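Local coordinates for protein flavin prenyltransferase UbiX (Methanocaldococcus jannaschii, PDB 6M8V) that probably attaches a dimethylallyl group to N5 and C6 of the flavin, making the prenylated FMN cofactor used by UbiD decarboxylases, at residues C6-S11 against N99-V104; V29-S34 against T57-N62; V79-C84 against R103-A108; K87-I92 against L115-R120. All coordinates share one frame; numbering follows the deposited sequence. Where two conformers were deposited one is given.

All four interactions belong to one Rossmann-like parallel sheet, of which strands 58-61, 28-33, 2-7, 78-84 and 114-119 run side by side in that order. Interaction 2 pairs two strands at one margin; interactions 1, 3 and 4 lay helices over the middle of the sheet, 1 and 3 sharing helix 100-110. Along the chain, interaction 2 lies between the two halves of interaction 1, whereas interactions 3 and 4 alternate. The centres of 1 and 3, and of 3 and 4, are about 7 Å apart, those of 2 and 4 about 17 Å. Interactions 1, 2 and 4 converge on one FMN, so different strand ends and a helix build one flavin pocket.

Interaction 1. Residues C6-S11 against N99-V104; sequences CITGAS and NLIVRV. With FMN (flavin mononucleotide), chain B; FMN (flavin mononucleotide), chain C; PO4 (phosphate ion), chain D.
Two hydrogen bonds grip T8 OG1, one given to P83 O and one received from S85 N, fixing the start of the FMN-binding loop that follows strand 2-7 in this Rossmann-like fold. An inverse gamma turn centred on G9 follows, and G9 N meets FMN (chain B) O1P at a very short 2.4 Å; a CB at G9 would clash with the ribityl O2'. S11 N reaches FMN O4. Behind the loop, I101 of helix 100-110 carries the contact with the strand: its CG1 lies 3.7 Å from C6 CB, and its side chain crosses that of T8 obliquely, I101 CD1 3.8 Å from T8 CG2. R103, bent at chi2 (62°), lays its guanidinium face over a second flavin, NH1 standing 3.6 Å from FMN (chain C) N1. An alanine at R103 would remove the guanidinium and its NE bond to A70 O, and would probably leave that flavin less well held. N99 N-caps the helix, its OD1 taking V102 N at 2.9 Å, almost along the C=O axis.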
# COMPACT_ATOMS: atom_id res chain seq x y z
N CYS A 6 17.54 13.38 25.73
CA CYS A 6 18.54 13.09 24.72
C CYS A 6 18.71 14.31 23.83
O CYS A 6 17.76 14.75 23.18
CB CYS A 6 18.14 11.87 23.88
SG CYS A 6 17.65 10.39 24.81
N ILE A 7 19.93 14.85 23.79
CA ILE A 7 20.25 16.02 22.98
C ILE A 7 21.04 15.56 21.77
O ILE A 7 22.12 14.97 21.91
CB ILE A 7 21.06 17.06 23.78
CG1 ILE A 7 20.49 17.23 25.19
CG2 ILE A 7 21.08 18.39 23.03
CD1 ILE A 7 21.19 18.30 26.03
N THR A 8 20.53 15.83 20.58
CA THR A 8 21.22 15.48 19.34
C THR A 8 21.62 16.74 18.59
O THR A 8 21.18 17.85 18.91
CB THR A 8 20.36 14.57 18.46
OG1 THR A 8 19.17 15.26 18.05
CG2 THR A 8 19.98 13.31 19.20
N GLY A 9 22.47 16.55 17.59
CA GLY A 9 23.08 17.66 16.89
C GLY A 9 22.16 18.40 15.93
O GLY A 9 22.29 18.27 14.71
N ALA A 10 21.24 19.19 16.46
CA ALA A 10 20.43 20.07 15.64
C ALA A 10 20.32 21.40 16.34
O ALA A 10 20.52 21.50 17.56
CB ALA A 10 19.04 19.47 15.35
N SER A 11 20.02 22.44 15.57
CA SER A 11 19.90 23.77 16.15
C SER A 11 18.76 23.82 17.16
O SER A 11 17.77 23.10 17.05
CB SER A 11 19.66 24.81 15.05
OG SER A 11 19.72 26.13 15.57
N ASN A 99 23.69 3.95 18.69
CA ASN A 99 24.18 4.67 19.86
C ASN A 99 23.16 4.50 20.98
O ASN A 99 22.11 3.87 20.80
CB ASN A 99 24.43 6.15 19.54
CG ASN A 99 23.21 6.86 18.99
OD1 ASN A 99 22.10 6.69 19.49
ND2 ASN A 99 23.41 7.67 17.95
N LEU A 100 23.46 5.09 22.14
CA LEU A 100 22.60 4.89 23.30
C LEU A 100 21.27 5.62 23.15
O LEU A 100 20.24 5.13 23.61
CB LEU A 100 23.32 5.32 24.58
CG LEU A 100 22.58 5.04 25.90
CD1 LEU A 100 22.41 3.55 26.12
CD2 LEU A 100 23.28 5.68 27.11
N ILE A 101 21.28 6.79 22.51
CA ILE A 101 20.05 7.56 22.34
C ILE A 101 19.01 6.76 21.57
O ILE A 101 17.88 6.56 22.03
CB ILE A 101 20.35 8.91 21.66
CG1 ILE A 101 21.03 9.86 22.66
CG2 ILE A 101 19.07 9.53 21.11
CD1 ILE A 101 21.43 11.20 22.07
N VAL A 102 19.37 6.27 20.38
CA VAL A 102 18.43 5.51 19.57
C VAL A 102 18.06 4.20 20.26
O VAL A 102 16.92 3.73 20.16
CB VAL A 102 19.00 5.28 18.16
CG1 VAL A 102 17.97 4.60 17.24
CG2 VAL A 102 19.45 6.59 17.57
N ARG A 103 19.00 3.60 20.99
CA ARG A 103 18.70 2.36 21.70
C ARG A 103 17.62 2.58 22.75
O ARG A 103 16.70 1.75 22.88
CB ARG A 103 19.98 1.79 22.31
CG ARG A 103 19.76 0.61 23.27
CD ARG A 103 19.13 -0.61 22.58
NE ARG A 103 19.03 -1.74 23.51
CZ ARG A 103 18.37 -2.87 23.27
NH1 ARG A 103 17.74 -3.05 22.12
NH2 ARG A 103 18.35 -3.84 24.19
N VAL A 104 17.68 3.68 23.51
CA VAL A 104 16.65 3.90 24.52
C VAL A 104 15.33 4.33 23.89
O VAL A 104 14.26 4.08 24.45
CB VAL A 104 17.10 4.91 25.60
CG1 VAL A 104 18.40 4.45 26.28
CG2 VAL A 104 17.25 6.31 25.04
N1 FMN B . 20.65 18.61 11.33
C2 FMN B . 19.28 18.71 11.39
O2 FMN B . 18.63 17.74 11.03
N3 FMN B . 18.64 19.86 11.83
C4 FMN B . 19.42 20.94 12.24
O4 FMN B . 18.92 21.99 12.65
C4A FMN B . 20.80 20.84 12.17
N5 FMN B . 21.55 21.92 12.57
C5A FMN B . 22.91 21.85 12.52
C6 FMN B . 23.64 22.95 12.94
C7 FMN B . 25.02 22.90 12.89
C7M FMN B . 25.79 24.10 13.34
C8 FMN B . 25.67 21.76 12.45
C8M FMN B . 27.17 21.74 12.42
C9 FMN B . 24.94 20.65 12.03
C9A FMN B . 23.55 20.70 12.07
N10 FMN B . 22.81 19.60 11.67
C10 FMN B . 21.43 19.68 11.72
C1' FMN B . 23.49 18.35 11.17
C2' FMN B . 23.49 17.23 12.20
O2' FMN B . 24.22 17.63 13.34
C3' FMN B . 24.12 15.96 11.64
O3' FMN B . 23.20 15.31 10.78
C4' FMN B . 24.58 15.03 12.77
O4' FMN B . 25.12 13.86 12.21
C5' FMN B . 23.47 14.67 13.75
O5' FMN B . 23.95 13.64 14.60
P FMN B . 23.28 13.34 16.04
O1P FMN B . 23.49 14.52 16.93
O2P FMN B . 21.79 13.13 15.84
O3P FMN B . 23.89 12.10 16.64
N1 FMN C . 20.61 -4.98 21.25
C2 FMN C . 19.63 -5.83 20.78
O2 FMN C . 19.03 -5.50 19.78
N3 FMN C . 19.32 -7.02 21.43
C4 FMN C . 20.04 -7.37 22.56
O4 FMN C . 19.84 -8.41 23.18
C4A FMN C . 21.03 -6.51 23.03
N5 FMN C . 21.72 -6.88 24.16
C5A FMN C . 22.71 -6.05 24.64
C6 FMN C . 23.39 -6.44 25.78
C7 FMN C . 24.38 -5.63 26.28
C7M FMN C . 25.12 -6.06 27.51
C8 FMN C . 24.70 -4.43 25.65
C8M FMN C . 25.78 -3.57 26.22
C9 FMN C . 24.01 -4.03 24.51
C9A FMN C . 23.01 -4.85 24.00
N10 FMN C . 22.32 -4.48 22.86
C10 FMN C . 21.32 -5.32 22.38
C1' FMN C . 22.63 -3.18 22.16
C2' FMN C . 23.45 -3.37 20.89
O2' FMN C . 24.70 -3.94 21.21
C3' FMN C . 23.68 -2.06 20.17
O3' FMN C . 22.51 -1.67 19.48
C4' FMN C . 24.88 -2.15 19.22
O4' FMN C . 25.04 -0.93 18.55
C5' FMN C . 24.77 -3.28 18.20
O5' FMN C . 25.80 -3.13 17.24
P FMN C . 26.30 -4.36 16.32
O1P FMN C . 26.91 -5.41 17.20
O2P FMN C . 25.10 -4.95 15.62
O3P FMN C . 27.29 -3.86 15.30
P PO4 D . 16.84 -6.33 26.74
O1 PO4 D . 18.15 -5.78 27.26
O2 PO4 D . 16.36 -7.47 27.60
O3 PO4 D . 15.79 -5.24 26.75
O4 PO4 D . 17.05 -6.82 25.32

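Interaction 2. Residues V29-S34 against T57-N62; sequences VNLIIS and TDYYEN. With FMN (flavin mononucleotide), chain B.
Y59, N62 and I32 have the most surface buried where strand 58-61 joins strand 28-33 as its parallel neighbour, the two linked in a beta-alpha-beta crossover through helices 35-45 and 50-53. The strand axes pass 4.6 Å apart at 27°. V29 O takes D58 N, L31 N gives to D58 O, and Y60 N meets L31 O nearly along the C=O axis at 3.0 Å. Y59 has CG anti to its backbone N (chi1 175°), which sends the ring along the face carrying L31 and I33; I33 crosses it at about a right angle, CG1 meeting the ring edge 3.8 Å from CE1. Y59 OH donates to E61 OE1 at 2.6 Å from above the carboxylate plane, and E61 also pairs with K38. I32 presses CG2 onto Y60 O (3.4 Å) and onto the CA of N62. N62 in turn sets ND2 3.5 Å from S34 CB, while its OD1 accepts from I101 N. S34 OG gives to FMN O1P at 2.7 Å and also caps helix 35-45 through A37 N. On the other face a water joins N30 ND2 to Y60 OH. N30 OD1 is buried without a partner, a probable energetic cost, whereas the doubly engaged E61 OE1 would probably be stabilised as a carboxylate.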
# COMPACT_ATOMS: atom_id res chain seq x y z
N VAL A 29 16.19 12.76 36.22
CA VAL A 29 16.53 13.05 34.83
C VAL A 29 17.83 12.34 34.49
O VAL A 29 18.86 12.57 35.15
CB VAL A 29 16.63 14.56 34.58
CG1 VAL A 29 17.12 14.83 33.17
CG2 VAL A 29 15.27 15.22 34.82
N ASN A 30 17.79 11.49 33.47
CA ASN A 30 18.99 10.92 32.87
C ASN A 30 19.26 11.63 31.55
O ASN A 30 18.34 11.86 30.76
CB ASN A 30 18.85 9.42 32.66
CG ASN A 30 18.80 8.64 33.96
OD1 ASN A 30 18.37 9.16 34.99
ND2 ASN A 30 19.24 7.39 33.92
N LEU A 31 20.52 11.99 31.33
CA LEU A 31 20.91 12.83 30.21
C LEU A 31 21.91 12.11 29.32
O LEU A 31 22.85 11.48 29.81
CB LEU A 31 21.51 14.15 30.70
CG LEU A 31 22.00 15.19 29.69
CD1 LEU A 31 20.86 15.71 28.83
CD2 LEU A 31 22.67 16.33 30.44
N ILE A 32 21.68 12.20 28.01
CA ILE A 32 22.63 11.74 27.00
C ILE A 32 22.81 12.86 25.99
O ILE A 32 21.82 13.46 25.54
CB ILE A 32 22.16 10.45 26.30
CG1 ILE A 32 21.61 9.45 27.31
CG2 ILE A 32 23.31 9.84 25.50
CD1 ILE A 32 20.78 8.33 26.68
N ILE A 33 24.05 13.15 25.62
CA ILE A 33 24.38 14.21 24.67
C ILE A 33 25.27 13.61 23.59
O ILE A 33 26.34 13.07 23.89
CB ILE A 33 25.08 15.40 25.35
CG1 ILE A 33 24.25 15.91 26.53
CG2 ILE A 33 25.32 16.53 24.36
CD1 ILE A 33 24.94 16.99 27.37
N SER A 34 24.82 13.69 22.34
CA SER A 34 25.62 13.16 21.25
C SER A 34 26.83 14.06 20.98
O SER A 34 26.85 15.24 21.36
CB SER A 34 24.79 13.03 19.97
OG SER A 34 24.49 14.31 19.43
N THR A 57 20.32 14.25 36.94
CA THR A 57 20.60 13.31 38.02
C THR A 57 21.59 12.23 37.60
O THR A 57 22.23 11.62 38.46
CB THR A 57 19.30 12.66 38.51
OG1 THR A 57 18.27 13.65 38.58
CG2 THR A 57 19.50 12.05 39.89
N ASP A 58 21.72 11.97 36.30
CA ASP A 58 22.69 11.02 35.78
C ASP A 58 23.04 11.40 34.35
O ASP A 58 22.22 11.98 33.63
CB ASP A 58 22.17 9.58 35.82
CG ASP A 58 22.41 8.92 37.16
OD1 ASP A 58 23.49 9.14 37.75
OD2 ASP A 58 21.52 8.17 37.61
N TYR A 59 24.25 11.06 33.94
CA TYR A 59 24.71 11.28 32.58
C TYR A 59 25.35 10.01 32.05
O TYR A 59 26.02 9.29 32.79
CB TYR A 59 25.72 12.45 32.49
CG TYR A 59 26.31 12.63 31.11
CD1 TYR A 59 25.62 13.34 30.14
CD2 TYR A 59 27.54 12.08 30.78
CE1 TYR A 59 26.15 13.51 28.86
CE2 TYR A 59 28.08 12.24 29.51
CZ TYR A 59 27.38 12.96 28.56
OH TYR A 59 27.90 13.12 27.30
N TYR A 60 25.15 9.73 30.76
CA TYR A 60 25.80 8.62 30.10
C TYR A 60 26.29 9.06 28.73
O TYR A 60 25.62 9.84 28.04
CB TYR A 60 24.87 7.41 29.96
CG TYR A 60 24.34 6.87 31.27
CD1 TYR A 60 25.12 6.05 32.07
CD2 TYR A 60 23.06 7.18 31.70
CE1 TYR A 60 24.64 5.55 33.27
CE2 TYR A 60 22.57 6.69 32.89
CZ TYR A 60 23.36 5.88 33.67
OH TYR A 60 22.86 5.39 34.86
N GLU A 61 27.46 8.57 28.34
CA GLU A 61 27.99 8.86 27.02
C GLU A 61 27.15 8.16 25.95
O GLU A 61 26.61 7.07 26.18
CB GLU A 61 29.45 8.43 26.92
CG GLU A 61 30.33 9.38 26.12
CD GLU A 61 30.29 10.80 26.64
OE1 GLU A 61 29.58 11.64 26.04
OE2 GLU A 61 30.98 11.09 27.64
N ASN A 62 27.04 8.79 24.79
CA ASN A 62 26.22 8.23 23.72
C ASN A 62 26.76 6.91 23.19
O ASN A 62 26.04 6.20 22.48
CB ASN A 62 26.08 9.23 22.57
CG ASN A 62 24.84 8.97 21.71
OD1 ASN A 62 23.92 8.26 22.12
ND2 ASN A 62 24.81 9.57 20.52
N1 FMN B . 20.65 18.61 11.33
C2 FMN B . 19.28 18.71 11.39
O2 FMN B . 18.63 17.74 11.03
N3 FMN B . 18.64 19.86 11.83
C4 FMN B . 19.42 20.94 12.24
O4 FMN B . 18.92 21.99 12.65
C4A FMN B . 20.80 20.84 12.17
N5 FMN B . 21.55 21.92 12.57
C5A FMN B . 22.91 21.85 12.52
C6 FMN B . 23.64 22.95 12.94
C7 FMN B . 25.02 22.90 12.89
C7M FMN B . 25.79 24.10 13.34
C8 FMN B . 25.67 21.76 12.45
C8M FMN B . 27.17 21.74 12.42
C9 FMN B . 24.94 20.65 12.03
C9A FMN B . 23.55 20.70 12.07
N10 FMN B . 22.81 19.60 11.67
C10 FMN B . 21.43 19.68 11.72
C1' FMN B . 23.49 18.35 11.17
C2' FMN B . 23.49 17.23 12.20
O2' FMN B . 24.22 17.63 13.34
C3' FMN B . 24.12 15.96 11.64
O3' FMN B . 23.20 15.31 10.78
C4' FMN B . 24.58 15.03 12.77
O4' FMN B . 25.12 13.86 12.21
C5' FMN B . 23.47 14.67 13.75
O5' FMN B . 23.95 13.64 14.60
P FMN B . 23.28 13.34 16.04
O1P FMN B . 23.49 14.52 16.93
O2P FMN B . 21.79 13.13 15.84
O3P FMN B . 23.89 12.10 16.64
O HOH W 1 20.40 5.33 35.33

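Interaction 3. Residues V79-C84 against R103-A108; sequences VVVVPC and RVCDIA. With FMN (flavin mononucleotide), chain C; PO4 (phosphate ion), chain D.
Apolar contacts alone join the two segments, with no hydrogen bond between them, where helix 100-110 lies across strand 78-84 of the Rossmann-like sheet. The axes of strand 79-81 and helix 103-108 are 9.4 Å apart and cross at -134°. V79 and V81, alternate residues of the strand, both send side chains to the helix. C105 SG, anti to its carbonyl carbon, sits between them, 3.6 Å from V81 CG2 and 4.1 Å from V79 CG1. The other V79 methyl, CG2, rests 4.0 Å from A108 CB, one helical turn on from V104, whose CG2 is the looser neighbour of V79 CG1.

The polar contacts lie on the helix side turned away from the strand. I107 CG1 stands 3.9 Å above the R103 guanidinium plane, on the face opposite the flavin, and NH1 forms a salt bridge with E121 of the third subunit. A leucine at R103 would lack the charge to pair with E121, which would probably weaken the hold on that subunit. D106 bonds to H128 and N125 of the same neighbouring subunit.

Strands 2-7 and 114-119 flank strand 78-84: V79 touches I4 and C6 on one, L115 on the other, while V80 and V82 pack on the opposite face of the sheet, against helix 13-22.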
# COMPACT_ATOMS: atom_id res chain seq x y z
N VAL A 79 11.03 9.30 27.41
CA VAL A 79 12.20 9.76 26.68
C VAL A 79 11.83 11.04 25.96
O VAL A 79 10.75 11.13 25.37
CB VAL A 79 12.70 8.71 25.67
CG1 VAL A 79 13.97 9.18 24.99
CG2 VAL A 79 12.93 7.39 26.37
N VAL A 80 12.71 12.03 26.02
CA VAL A 80 12.54 13.27 25.26
C VAL A 80 13.80 13.48 24.44
O VAL A 80 14.89 13.64 25.00
CB VAL A 80 12.27 14.48 26.16
CG1 VAL A 80 11.88 15.69 25.30
CG2 VAL A 80 11.18 14.17 27.17
N VAL A 81 13.66 13.49 23.12
CA VAL A 81 14.75 13.79 22.21
C VAL A 81 14.57 15.24 21.79
O VAL A 81 13.69 15.56 20.98
CB VAL A 81 14.77 12.83 21.02
CG1 VAL A 81 16.06 13.00 20.23
CG2 VAL A 81 14.61 11.39 21.50
N VAL A 82 15.39 16.12 22.35
CA VAL A 82 15.27 17.56 22.13
C VAL A 82 16.65 18.20 22.04
O VAL A 82 17.46 18.05 22.96
CB VAL A 82 14.43 18.22 23.23
CG1 VAL A 82 14.94 17.82 24.62
CG2 VAL A 82 14.47 19.73 23.08
N PRO A 83 16.98 18.86 20.92
CA PRO A 83 16.22 18.75 19.68
C PRO A 83 16.54 17.43 18.99
O PRO A 83 17.52 16.78 19.37
CB PRO A 83 16.71 19.94 18.86
CG PRO A 83 18.13 20.12 19.32
CD PRO A 83 18.12 19.79 20.79
N CYS A 84 15.76 17.02 18.00
CA CYS A 84 15.99 15.77 17.28
C CYS A 84 16.53 16.10 15.90
O CYS A 84 15.83 16.73 15.10
CB CYS A 84 14.70 14.95 17.18
SG CYS A 84 14.94 13.29 16.48
N ARG A 103 19.00 3.60 20.99
CA ARG A 103 18.70 2.36 21.70
C ARG A 103 17.62 2.58 22.75
O ARG A 103 16.70 1.75 22.88
CB ARG A 103 19.98 1.79 22.31
CG ARG A 103 19.76 0.61 23.27
CD ARG A 103 19.13 -0.61 22.58
NE ARG A 103 19.03 -1.74 23.51
CZ ARG A 103 18.37 -2.87 23.27
NH1 ARG A 103 17.74 -3.05 22.12
NH2 ARG A 103 18.35 -3.84 24.19
N VAL A 104 17.68 3.68 23.51
CA VAL A 104 16.65 3.90 24.52
C VAL A 104 15.33 4.33 23.89
O VAL A 104 14.26 4.08 24.45
CB VAL A 104 17.10 4.91 25.60
CG1 VAL A 104 18.40 4.45 26.28
CG2 VAL A 104 17.25 6.31 25.04
N CYS A 105 15.37 4.97 22.71
CA CYS A 105 14.12 5.19 21.98
C CYS A 105 13.51 3.88 21.52
O CYS A 105 12.30 3.66 21.65
CB CYS A 105 14.34 6.12 20.79
SG CYS A 105 14.78 7.80 21.24
N ASP A 106 14.34 2.98 20.98
CA ASP A 106 13.84 1.68 20.54
C ASP A 106 13.30 0.88 21.72
O ASP A 106 12.29 0.17 21.59
CB ASP A 106 14.95 0.91 19.82
CG ASP A 106 14.42 -0.21 18.94
OD1 ASP A 106 13.48 0.02 18.15
OD2 ASP A 106 14.95 -1.34 19.04
N ILE A 107 13.95 1.00 22.88
CA ILE A 107 13.46 0.36 24.10
C ILE A 107 12.12 0.94 24.50
O ILE A 107 11.18 0.21 24.84
CB ILE A 107 14.50 0.51 25.23
CG1 ILE A 107 15.68 -0.44 25.01
CG2 ILE A 107 13.85 0.31 26.59
CD1 ILE A 107 16.87 -0.16 25.92
N ALA A 108 12.01 2.27 24.46
CA ALA A 108 10.74 2.91 24.80
C ALA A 108 9.61 2.38 23.94
O ALA A 108 8.49 2.17 24.42
CB ALA A 108 10.86 4.43 24.66
N1 FMN C . 20.61 -4.98 21.25
C2 FMN C . 19.63 -5.83 20.78
O2 FMN C . 19.03 -5.50 19.78
N3 FMN C . 19.32 -7.02 21.43
C4 FMN C . 20.04 -7.37 22.56
O4 FMN C . 19.84 -8.41 23.18
C4A FMN C . 21.03 -6.51 23.03
N5 FMN C . 21.72 -6.88 24.16
C5A FMN C . 22.71 -6.05 24.64
C6 FMN C . 23.39 -6.44 25.78
C7 FMN C . 24.38 -5.63 26.28
C7M FMN C . 25.12 -6.06 27.51
C8 FMN C . 24.70 -4.43 25.65
C8M FMN C . 25.78 -3.57 26.22
C9 FMN C . 24.01 -4.03 24.51
C9A FMN C . 23.01 -4.85 24.00
N10 FMN C . 22.32 -4.48 22.86
C10 FMN C . 21.32 -5.32 22.38
C1' FMN C . 22.63 -3.18 22.16
C2' FMN C . 23.45 -3.37 20.89
O2' FMN C . 24.70 -3.94 21.21
C3' FMN C . 23.68 -2.06 20.17
O3' FMN C . 22.51 -1.67 19.48
C4' FMN C . 24.88 -2.15 19.22
O4' FMN C . 25.04 -0.93 18.55
C5' FMN C . 24.77 -3.28 18.20
O5' FMN C . 25.80 -3.13 17.24
P FMN C . 26.30 -4.36 16.32
O1P FMN C . 26.91 -5.41 17.20
O2P FMN C . 25.10 -4.95 15.62
O3P FMN C . 27.29 -3.86 15.30
P PO4 D . 16.84 -6.33 26.74
O1 PO4 D . 18.15 -5.78 27.26
O2 PO4 D . 16.36 -7.47 27.60
O3 PO4 D . 15.79 -5.24 26.75
O4 PO4 D . 17.05 -6.82 25.32

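Interaction 4. Residues K87-I92 against L115-R120; sequences KTLSAI and LIIMPR. With FMN (flavin mononucleotide), chain B; PO4 (phosphate ion), chain E.
Helix 87-92 runs roughly antiparallel over strand 115-119, the axes 9.4 Å apart at 142°, and the closest CA atoms, those of L89 and P119, are 6.9 Å apart. No hydrogen bond crosses; leucine and isoleucine methyls fill the gap between helix and sheet. L89 has CG anti to its backbone N and crosses I117 at about a right angle, L89 CD1 lying 3.8 Å from I117 CD1. The other L89 methyl, CD2, approaches P119 CB. One turn on, I92 meets I117 tip to tip, CD1 to CG2 at 4.2 Å, and turns CG2 to L115 CD2. I117 holds CG1 in the crowded position between N and carbonyl carbon (chi1 60°), which lets its two branches serve both partners.

The ends of the segments grip opposite ends of one FMN. T88 OG1 donates to O2P at a very short 2.4 Å, and K87 NZ to O3P. R120 O accepts flavin N3 at 2.8 Å, while R120 NH2 points at O4 almost straight (2.7 Å, 175°), meeting it in the guanidinium plane; the positive charge would probably polarise that carbonyl.

Helix 126-137 closes one side, M132 touching L89 and P119; on the other, C105 of helix 100-110 touches I92 and L115.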
# COMPACT_ATOMS: atom_id res chain seq x y z
N LYS A 87 19.10 13.08 11.18
CA LYS A 87 19.82 11.82 11.27
C LYS A 87 19.24 10.93 12.36
O LYS A 87 19.03 9.73 12.15
CB LYS A 87 21.30 12.12 11.53
CG LYS A 87 22.17 10.91 11.76
CD LYS A 87 22.72 10.90 13.16
CE LYS A 87 23.86 9.90 13.27
NZ LYS A 87 24.19 9.63 14.69
N THR A 88 19.00 11.49 13.55
CA THR A 88 18.48 10.68 14.64
C THR A 88 17.01 10.34 14.43
O THR A 88 16.57 9.24 14.79
CB THR A 88 18.71 11.40 15.97
OG1 THR A 88 20.11 11.46 16.23
CG2 THR A 88 18.03 10.66 17.11
N LEU A 89 16.24 11.26 13.83
CA LEU A 89 14.87 10.94 13.44
C LEU A 89 14.84 9.73 12.51
O LEU A 89 14.02 8.83 12.67
CB LEU A 89 14.22 12.15 12.76
CG LEU A 89 12.90 11.89 12.02
CD1 LEU A 89 11.79 11.51 12.99
CD2 LEU A 89 12.48 13.06 11.14
N SER A 90 15.75 9.70 11.53
CA SER A 90 15.84 8.56 10.62
C SER A 90 16.18 7.29 11.38
O SER A 90 15.54 6.25 11.19
CB SER A 90 16.89 8.85 9.55
OG SER A 90 17.30 7.66 8.90
N ALA A 91 17.19 7.35 12.26
CA ALA A 91 17.63 6.16 12.99
C ALA A 91 16.53 5.60 13.87
O ALA A 91 16.34 4.38 13.93
CB ALA A 91 18.87 6.49 13.83
N ILE A 92 15.80 6.47 14.58
CA ILE A 92 14.69 6.01 15.41
C ILE A 92 13.62 5.35 14.55
O ILE A 92 13.12 4.27 14.87
CB ILE A 92 14.12 7.17 16.24
CG1 ILE A 92 15.19 7.76 17.17
CG2 ILE A 92 12.93 6.70 17.06
CD1 ILE A 92 14.76 9.07 17.81
N LEU A 115 7.48 8.24 24.39
CA LEU A 115 8.59 8.73 23.59
C LEU A 115 8.18 10.04 22.93
O LEU A 115 7.22 10.08 22.15
CB LEU A 115 9.00 7.70 22.53
CG LEU A 115 10.04 8.10 21.47
CD1 LEU A 115 11.34 8.53 22.12
CD2 LEU A 115 10.28 6.95 20.48
N ILE A 116 8.91 11.11 23.24
CA ILE A 116 8.70 12.43 22.66
C ILE A 116 9.92 12.78 21.83
O ILE A 116 11.06 12.71 22.32
CB ILE A 116 8.49 13.50 23.75
CG1 ILE A 116 7.31 13.13 24.66
CG2 ILE A 116 8.33 14.88 23.12
CD1 ILE A 116 7.17 14.04 25.87
N ILE A 117 9.70 13.18 20.58
CA ILE A 117 10.78 13.62 19.70
C ILE A 117 10.44 15.00 19.18
O ILE A 117 9.27 15.29 18.88
CB ILE A 117 11.03 12.64 18.54
CG1 ILE A 117 9.78 12.50 17.67
CG2 ILE A 117 11.44 11.27 19.07
CD1 ILE A 117 10.03 11.83 16.33
N MET A 118 11.45 15.86 19.07
CA MET A 118 11.28 17.25 18.65
C MET A 118 12.18 17.53 17.45
O MET A 118 13.23 18.17 17.58
CB MET A 118 11.59 18.20 19.81
CG MET A 118 10.96 17.73 21.11
SD MET A 118 10.90 18.99 22.39
CE MET A 118 9.85 20.23 21.64
N PRO A 119 11.79 17.07 16.26
CA PRO A 119 12.65 17.27 15.08
C PRO A 119 12.72 18.74 14.68
O PRO A 119 11.70 19.40 14.54
CB PRO A 119 11.96 16.42 14.00
CG PRO A 119 10.54 16.35 14.44
CD PRO A 119 10.56 16.34 15.94
N ARG A 120 13.95 19.23 14.51
CA ARG A 120 14.21 20.63 14.19
C ARG A 120 14.82 20.71 12.80
O ARG A 120 15.99 20.37 12.61
CB ARG A 120 15.15 21.26 15.23
CG ARG A 120 14.81 22.70 15.66
CD ARG A 120 14.88 23.73 14.51
NE ARG A 120 16.01 23.52 13.62
CZ ARG A 120 16.20 24.15 12.47
NH1 ARG A 120 15.33 25.06 12.06
NH2 ARG A 120 17.26 23.87 11.73
N1 FMN B . 20.65 18.61 11.33
C2 FMN B . 19.28 18.71 11.39
O2 FMN B . 18.63 17.74 11.03
N3 FMN B . 18.64 19.86 11.83
C4 FMN B . 19.42 20.94 12.24
O4 FMN B . 18.92 21.99 12.65
C4A FMN B . 20.80 20.84 12.17
N5 FMN B . 21.55 21.92 12.57
C5A FMN B . 22.91 21.85 12.52
C6 FMN B . 23.64 22.95 12.94
C7 FMN B . 25.02 22.90 12.89
C7M FMN B . 25.79 24.10 13.34
C8 FMN B . 25.67 21.76 12.45
C8M FMN B . 27.17 21.74 12.42
C9 FMN B . 24.94 20.65 12.03
C9A FMN B . 23.55 20.70 12.07
N10 FMN B . 22.81 19.60 11.67
C10 FMN B . 21.43 19.68 11.72
C1' FMN B . 23.49 18.35 11.17
C2' FMN B . 23.49 17.23 12.20
O2' FMN B . 24.22 17.63 13.34
C3' FMN B . 24.12 15.96 11.64
O3' FMN B . 23.20 15.31 10.78
C4' FMN B . 24.58 15.03 12.77
O4' FMN B . 25.12 13.86 12.21
C5' FMN B . 23.47 14.67 13.75
O5' FMN B . 23.95 13.64 14.60
P FMN B . 23.28 13.34 16.04
O1P FMN B . 23.49 14.52 16.93
O2P FMN B . 21.79 13.13 15.84
O3P FMN B . 23.89 12.10 16.64
P PO4 E . 19.25 24.50 8.23
O1 PO4 E . 20.72 24.55 8.58
O2 PO4 E . 18.60 25.85 8.47
O3 PO4 E . 19.08 24.13 6.77
O4 PO4 E . 18.58 23.46 9.11